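Local coordinates for uncharacterized protein (Acinetobacter baumannii, PDB 4PUX) that is of unknown function but folds as an antiparallel beta-barrel of the DUF3237 family, at residues Ser52-Trp64 and Ile75-Ile89. Sequence-based numbering, arbitrary orientation.
Sequences SLKGRILNNGADW and IDTRYLLETDDGALI. With EDO (1,2-ethanediol), chain B; EDO (1,2-ethanediol), chain D; EDO (1,2-ethanediol), chain E.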
loop_
_atom_site.group_PDB
_atom_site.type_symbol
_atom_site.label_atom_id
_atom_site.label_comp_id
_atom_site.label_asym_id
_atom_site.label_seq_id
_atom_site.Cartn_x
_atom_site.Cartn_y
_atom_site.Cartn_z
ATOM N N SER A 52 16.188 9.683 -1.239
ATOM C CA SER A 52 15.841 10.722 -2.221
ATOM C C SER A 52 14.431 11.271 -2.049
ATOM O O SER A 52 13.994 12.112 -2.840
ATOM C CB SER A 52 15.962 10.152 -3.658
ATOM O OG SER A 52 14.827 9.353 -4.037
ATOM N N LEU A 53 13.733 10.801 -1.018
ATOM C CA LEU A 53 12.304 11.125 -0.823
ATOM C C LEU A 53 11.930 11.031 0.660
ATOM O O LEU A 53 11.991 9.952 1.267
ATOM C CB LEU A 53 11.436 10.148 -1.615
ATOM C CG LEU A 53 9.932 10.432 -1.620
ATOM C CD1 LEU A 53 9.576 11.730 -2.355
ATOM C CD2 LEU A 53 9.123 9.260 -2.192
ATOM N N LYS A 54 11.566 12.197 1.232
ATOM C CA LYS A 54 11.285 12.313 2.674
ATOM C C LYS A 54 10.138 13.305 2.850
ATOM O O LYS A 54 10.064 14.296 2.130
ATOM C CB LYS A 54 12.521 12.890 3.417
ATOM C CG LYS A 54 13.812 12.080 3.348
ATOM C CD LYS A 54 14.963 12.819 4.052
ATOM C CE LYS A 54 16.256 11.946 4.064
ATOM N NZ LYS A 54 16.794 11.785 2.711
ATOM N N GLY A 55 9.282 13.064 3.833
ATOM C CA GLY A 55 8.172 13.963 4.132
ATOM C C GLY A 55 7.048 13.337 4.934
ATOM O O GLY A 55 7.263 12.376 5.692
ATOM N N ARG A 56 5.855 13.903 4.784
ATOM C CA ARG A 56 4.678 13.470 5.536
ATOM C C ARG A 56 3.473 13.233 4.614
ATOM O O ARG A 56 3.395 13.755 3.475
ATOM C CB ARG A 56 4.304 14.458 6.649
ATOM C CG ARG A 56 3.724 15.773 6.193
ATOM C CD ARG A 56 3.504 16.706 7.395
ATOM N NE ARG A 56 2.941 17.983 6.950
ATOM C CZ ARG A 56 1.954 18.649 7.516
ATOM N NH1 ARG A 56 1.453 18.258 8.680
ATOM N NH2 ARG A 56 1.533 19.798 6.961
ATOM N N ILE A 57 2.566 12.408 5.109
ATOM C CA ILE A 57 1.297 12.147 4.469
ATOM C C ILE A 57 0.296 13.113 5.073
ATOM O O ILE A 57 0.195 13.236 6.284
ATOM C CB ILE A 57 0.869 10.657 4.663
ATOM C CG1 ILE A 57 1.877 9.733 3.973
ATOM C CG2 ILE A 57 -0.556 10.377 4.181
ATOM C CD1 ILE A 57 1.793 8.284 4.418
ATOM N N LEU A 58 -0.511 13.726 4.211
ATOM C CA LEU A 58 -1.517 14.706 4.655
ATOM C C LEU A 58 -2.825 13.991 5.082
ATOM O O LEU A 58 -2.994 12.779 4.854
ATOM C CB LEU A 58 -1.743 15.777 3.560
ATOM C CG LEU A 58 -0.490 16.552 3.170
ATOM C CD1 LEU A 58 -0.863 17.613 2.120
ATOM C CD2 LEU A 58 0.176 17.233 4.382
ATOM N N ASN A 59 -3.764 14.739 5.677
ATOM C CA ASN A 59 -5.063 14.204 6.046
ATOM C C ASN A 59 -6.007 14.327 4.832
ATOM O O ASN A 59 -6.690 15.324 4.646
ATOM C CB ASN A 59 -5.607 14.928 7.288
ATOM C CG ASN A 59 -6.873 14.293 7.824
ATOM O OD1 ASN A 59 -7.401 13.342 7.255
ATOM N ND2 ASN A 59 -7.348 14.798 8.924
ATOM N N ASN A 60 -6.026 13.269 4.015
ATOM C CA ASN A 60 -6.751 13.229 2.749
ATOM C C ASN A 60 -6.835 11.779 2.257
ATOM O O ASN A 60 -5.835 10.998 2.332
ATOM C CB ASN A 60 -6.028 14.046 1.676
ATOM C CG ASN A 60 -6.638 13.856 0.278
ATOM O OD1 ASN A 60 -7.740 14.360 -0.059
ATOM N ND2 ASN A 60 -5.949 13.139 -0.521
ATOM N N GLY A 61 -7.976 11.437 1.712
ATOM C CA GLY A 61 -8.147 10.166 1.052
ATOM C C GLY A 61 -8.353 8.993 1.943
ATOM O O GLY A 61 -8.721 9.123 3.136
ATOM N N ALA A 62 -8.247 7.808 1.337
ATOM C CA ALA A 62 -8.679 6.558 1.958
ATOM C C ALA A 62 -8.239 5.351 1.132
ATOM O O ALA A 62 -7.757 5.504 -0.009
ATOM C CB ALA A 62 -10.243 6.530 2.078
ATOM N N ASP A 63 -8.404 4.180 1.713
ATOM C CA ASP A 63 -8.462 2.903 0.986
ATOM C C ASP A 63 -9.933 2.546 0.787
ATOM O O ASP A 63 -10.681 2.356 1.781
ATOM C CB ASP A 63 -7.709 1.791 1.744
ATOM C CG ASP A 63 -7.676 0.451 1.012
ATOM O OD1 ASP A 63 -8.155 0.358 -0.124
ATOM O OD2 ASP A 63 -7.071 -0.503 1.598
ATOM N N TRP A 64 -10.361 2.522 -0.476
ATOM C CA TRP A 64 -11.689 2.017 -0.863
ATOM C C TRP A 64 -11.544 0.497 -1.141
ATOM O O TRP A 64 -11.221 0.101 -2.253
ATOM C CB TRP A 64 -12.223 2.777 -2.088
ATOM C CG TRP A 64 -12.703 4.181 -1.791
ATOM C CD1 TRP A 64 -14.027 4.534 -1.560
ATOM C CD2 TRP A 64 -11.943 5.397 -1.603
ATOM N NE1 TRP A 64 -14.119 5.866 -1.309
ATOM C CE2 TRP A 64 -12.876 6.428 -1.306
ATOM C CE3 TRP A 64 -10.591 5.727 -1.711
ATOM C CZ2 TRP A 64 -12.494 7.768 -1.111
ATOM C CZ3 TRP A 64 -10.211 7.088 -1.542
ATOM C CH2 TRP A 64 -11.154 8.074 -1.273
ATOM N N ILE A 75 -7.040 -3.748 -2.524
ATOM C CA ILE A 75 -6.666 -2.401 -2.082
ATOM C C ILE A 75 -6.815 -1.438 -3.255
ATOM O O ILE A 75 -6.353 -1.723 -4.367
ATOM C CB ILE A 75 -5.162 -2.420 -1.644
ATOM C CG1 ILE A 75 -4.810 -3.516 -0.594
ATOM C CG2 ILE A 75 -4.667 -1.048 -1.273
ATOM C CD1 ILE A 75 -5.565 -3.551 0.538
ATOM N N ASP A 76 -7.396 -0.257 -2.980
ATOM C CA ASP A 76 -7.571 0.814 -4.008
ATOM C C ASP A 76 -7.573 2.181 -3.303
ATOM O O ASP A 76 -8.571 2.549 -2.672
ATOM C CB ASP A 76 -8.849 0.609 -4.822
ATOM C CG ASP A 76 -8.930 1.506 -6.053
ATOM O OD1 ASP A 76 -8.818 2.740 -5.903
ATOM O OD2 ASP A 76 -9.123 0.960 -7.147
ATOM N N THR A 77 -6.428 2.846 -3.288
ATOM C CA THR A 77 -6.249 4.062 -2.515
ATOM C C THR A 77 -6.053 5.311 -3.354
ATOM O O THR A 77 -5.526 5.278 -4.480
ATOM C CB THR A 77 -5.024 3.981 -1.521
ATOM O OG1 THR A 77 -3.815 4.045 -2.279
ATOM C CG2 THR A 77 -5.036 2.668 -0.647
ATOM N N ARG A 78 -6.393 6.454 -2.741
ATOM C CA ARG A 78 -5.961 7.810 -3.193
ATOM C C ARG A 78 -5.530 8.582 -1.941
ATOM O O ARG A 78 -6.310 8.647 -0.992
ATOM C CB ARG A 78 -7.089 8.566 -3.887
ATOM C CG ARG A 78 -7.581 7.897 -5.141
ATOM C CD ARG A 78 -8.646 8.724 -5.885
ATOM N NE ARG A 78 -9.104 8.004 -7.082
ATOM C CZ ARG A 78 -10.023 8.463 -7.940
ATOM N NH1 ARG A 78 -10.667 9.610 -7.684
ATOM N NH2 ARG A 78 -10.328 7.755 -9.035
ATOM N N TYR A 79 -4.316 9.119 -1.912
ATOM C CA TYR A 79 -3.837 9.973 -0.850
ATOM C C TYR A 79 -2.773 10.931 -1.315
ATOM O O TYR A 79 -2.531 11.053 -2.549
ATOM C CB TYR A 79 -3.478 9.174 0.396
ATOM C CG TYR A 79 -2.450 8.046 0.348
ATOM C CD1 TYR A 79 -2.731 6.822 -0.251
ATOM C CD2 TYR A 79 -1.282 8.130 1.111
ATOM C CE1 TYR A 79 -1.854 5.745 -0.149
ATOM C CE2 TYR A 79 -0.408 7.073 1.220
ATOM C CZ TYR A 79 -0.706 5.864 0.651
ATOM O OH TYR A 79 0.143 4.794 0.837
ATOM N N LEU A 80 -2.170 11.693 -0.384
ATOM C CA LEU A 80 -1.424 12.916 -0.739
ATOM C C LEU A 80 -0.178 13.108 0.119
ATOM O O LEU A 80 -0.261 13.022 1.346
ATOM C CB LEU A 80 -2.349 14.123 -0.689
ATOM C CG LEU A 80 -1.792 15.466 -1.113
ATOM C CD1 LEU A 80 -1.328 15.437 -2.582
ATOM C CD2 LEU A 80 -2.858 16.543 -0.946
ATOM N N LEU A 81 0.969 13.226 -0.544
ATOM C CA LEU A 81 2.283 13.392 0.102
ATOM C C LEU A 81 2.721 14.852 0.052
ATOM O O LEU A 81 2.528 15.529 -0.996
ATOM C CB LEU A 81 3.334 12.540 -0.600
ATOM C CG LEU A 81 2.966 11.087 -0.937
ATOM C CD1 LEU A 81 4.127 10.374 -1.582
ATOM C CD2 LEU A 81 2.460 10.347 0.310
ATOM N N GLU A 82 3.382 15.297 1.104
ATOM C CA GLU A 82 4.069 16.592 1.162
ATOM C C GLU A 82 5.533 16.332 1.520
ATOM O O GLU A 82 5.841 15.868 2.608
ATOM C CB GLU A 82 3.433 17.564 2.150
ATOM C CG GLU A 82 4.135 18.925 2.203
ATOM C CD GLU A 82 3.618 19.889 3.277
ATOM O OE1 GLU A 82 3.305 19.448 4.385
ATOM O OE2 GLU A 82 3.660 21.136 3.056
ATOM N N THR A 83 6.444 16.574 0.563
ATOM C CA THR A 83 7.845 16.338 0.851
ATOM C C THR A 83 8.393 17.370 1.845
ATOM O O THR A 83 7.812 18.447 2.057
ATOM C CB THR A 83 8.741 16.379 -0.449
ATOM O OG1 THR A 83 8.756 17.720 -0.970
ATOM C CG2 THR A 83 8.213 15.369 -1.443
ATOM N N ASP A 84 9.527 17.025 2.447
ATOM C CA ASP A 84 10.210 17.929 3.371
ATOM C C ASP A 84 10.498 19.319 2.780
ATOM O O ASP A 84 10.427 20.308 3.490
ATOM C CB ASP A 84 11.464 17.264 3.986
ATOM C CG ASP A 84 12.541 16.854 2.955
ATOM O OD1 ASP A 84 12.325 16.925 1.726
ATOM O OD2 ASP A 84 13.647 16.466 3.445
ATOM N N ASP A 85 10.773 19.378 1.462
ATOM C CA ASP A 85 11.006 20.632 0.757
ATOM C C ASP A 85 9.769 21.271 0.086
ATOM O O ASP A 85 9.922 22.193 -0.737
ATOM C CB ASP A 85 12.239 20.571 -0.177
ATOM C CG ASP A 85 12.215 19.431 -1.185
ATOM O OD1 ASP A 85 11.374 18.524 -1.145
ATOM O OD2 ASP A 85 13.099 19.462 -2.088
ATOM N N GLY A 86 8.569 20.725 0.370
ATOM C CA GLY A 86 7.311 21.387 0.035
ATOM C C GLY A 86 6.587 20.974 -1.233
ATOM O O GLY A 86 5.564 21.582 -1.579
ATOM N N ALA A 87 7.059 19.944 -1.913
ATOM C CA ALA A 87 6.375 19.439 -3.110
ATOM C C ALA A 87 5.166 18.551 -2.732
ATOM O O ALA A 87 5.200 17.854 -1.703
ATOM C CB ALA A 87 7.348 18.629 -3.977
ATOM N N LEU A 88 4.086 18.693 -3.488
ATOM C CA LEU A 88 2.902 17.825 -3.359
ATOM C C LEU A 88 2.940 16.706 -4.385
ATOM O O LEU A 88 3.201 16.961 -5.598
ATOM C CB LEU A 88 1.604 18.617 -3.484
ATOM C CG LEU A 88 1.392 19.683 -2.432
ATOM C CD1 LEU A 88 0.188 20.581 -2.781
ATOM C CD2 LEU A 88 1.194 19.062 -1.014
ATOM N N ILE A 89 2.664 15.488 -3.930
ATOM C CA ILE A 89 2.643 14.301 -4.778
ATOM C C ILE A 89 1.382 13.473 -4.509
ATOM O O ILE A 89 1.174 13.018 -3.383
ATOM C CB ILE A 89 3.895 13.398 -4.605
ATOM C CG1 ILE A 89 5.225 14.206 -4.622
ATOM C CG2 ILE A 89 3.852 12.203 -5.585
ATOM C CD1 ILE A 89 6.440 13.407 -4.241
HETATM C C1 EDO B . 6.951 17.727 5.893
HETATM O O1 EDO B . 5.864 18.632 6.190
HETATM C C2 EDO B . 7.988 17.773 7.037
HETATM O O2 EDO B . 9.140 16.980 6.678
HETATM C C1 EDO D . -1.450 0.572 0.449
HETATM O O1 EDO D . -2.617 0.081 0.855
HETATM C C2 EDO D . -1.363 2.080 0.548
HETATM O O2 EDO D . -1.429 2.637 1.846
HETATM C C1 EDO E . 9.756 21.592 -4.708
HETATM O O1 EDO E . 9.424 21.419 -6.084
HETATM C C2 EDO E . 10.816 20.568 -4.372
HETATM O O2 EDO E . 12.110 21.040 -4.794
HETATM O O HOH W 1 12.571 14.663 -0.058
HETATM O O HOH W 2 -3.234 11.890 2.267
HETATM O O HOH W 3 -5.228 12.240 -3.017
#
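Residues 54-57 and 62-64 pair antiparallel with the single strand 75-83, R56 and E82 exchanging two backbone hydrogen bonds, as A62 and R78 do further along. L58 N still bonds to L80 O, but the chain bows out around N59-N60, and the register has shifted by two residues when pairing resumes. A water fills the gap, accepting from L80 N (2.9 Å) and lying close to the carbonyl oxygens of L58 and N60. Glycine suits two tight places, near the start of the pairing and just past the bulge: a CB on G55 would collide with E82 O, one on G61 with R78 O, and G61 also has a positive phi.

On the outer face R56 meets E82 side by side. The arginine's NE and NH2 both reach OE1, at 3.0 and 3.1 Å, with that oxygen in the guanidinium plane; the carboxylate is turned 32° from it. E82 is extended, CG opposite its backbone N (chi1 -179°), which carries the acid out alongside the arginine. L58 lays CD2 over one guanidinium face, toward its rim, and near E82 CB, while its CD1 turns to L80 CD2 at 3.8 Å.

The two strands form a beta hairpin in the wall of the barrel, and the opposite face looks inward. There I57, branched at CB, divides its contacts: CG1 lies against L81 CD2 (3.8 Å) and CG2 against the Y79 ring. V20 of strand 12-21 adds to this apolar layer, whereas the Y79 hydroxyl bonds to Y154 and to an ethanediol. D63 is a buried acid whose OD1 accepts the D76 backbone N-H almost straight (173°), in place of W64 O, while W64 N still bonds to D76 O. D63 CB rests on T77 CG2, and the threonine hydroxyl pairs with T93.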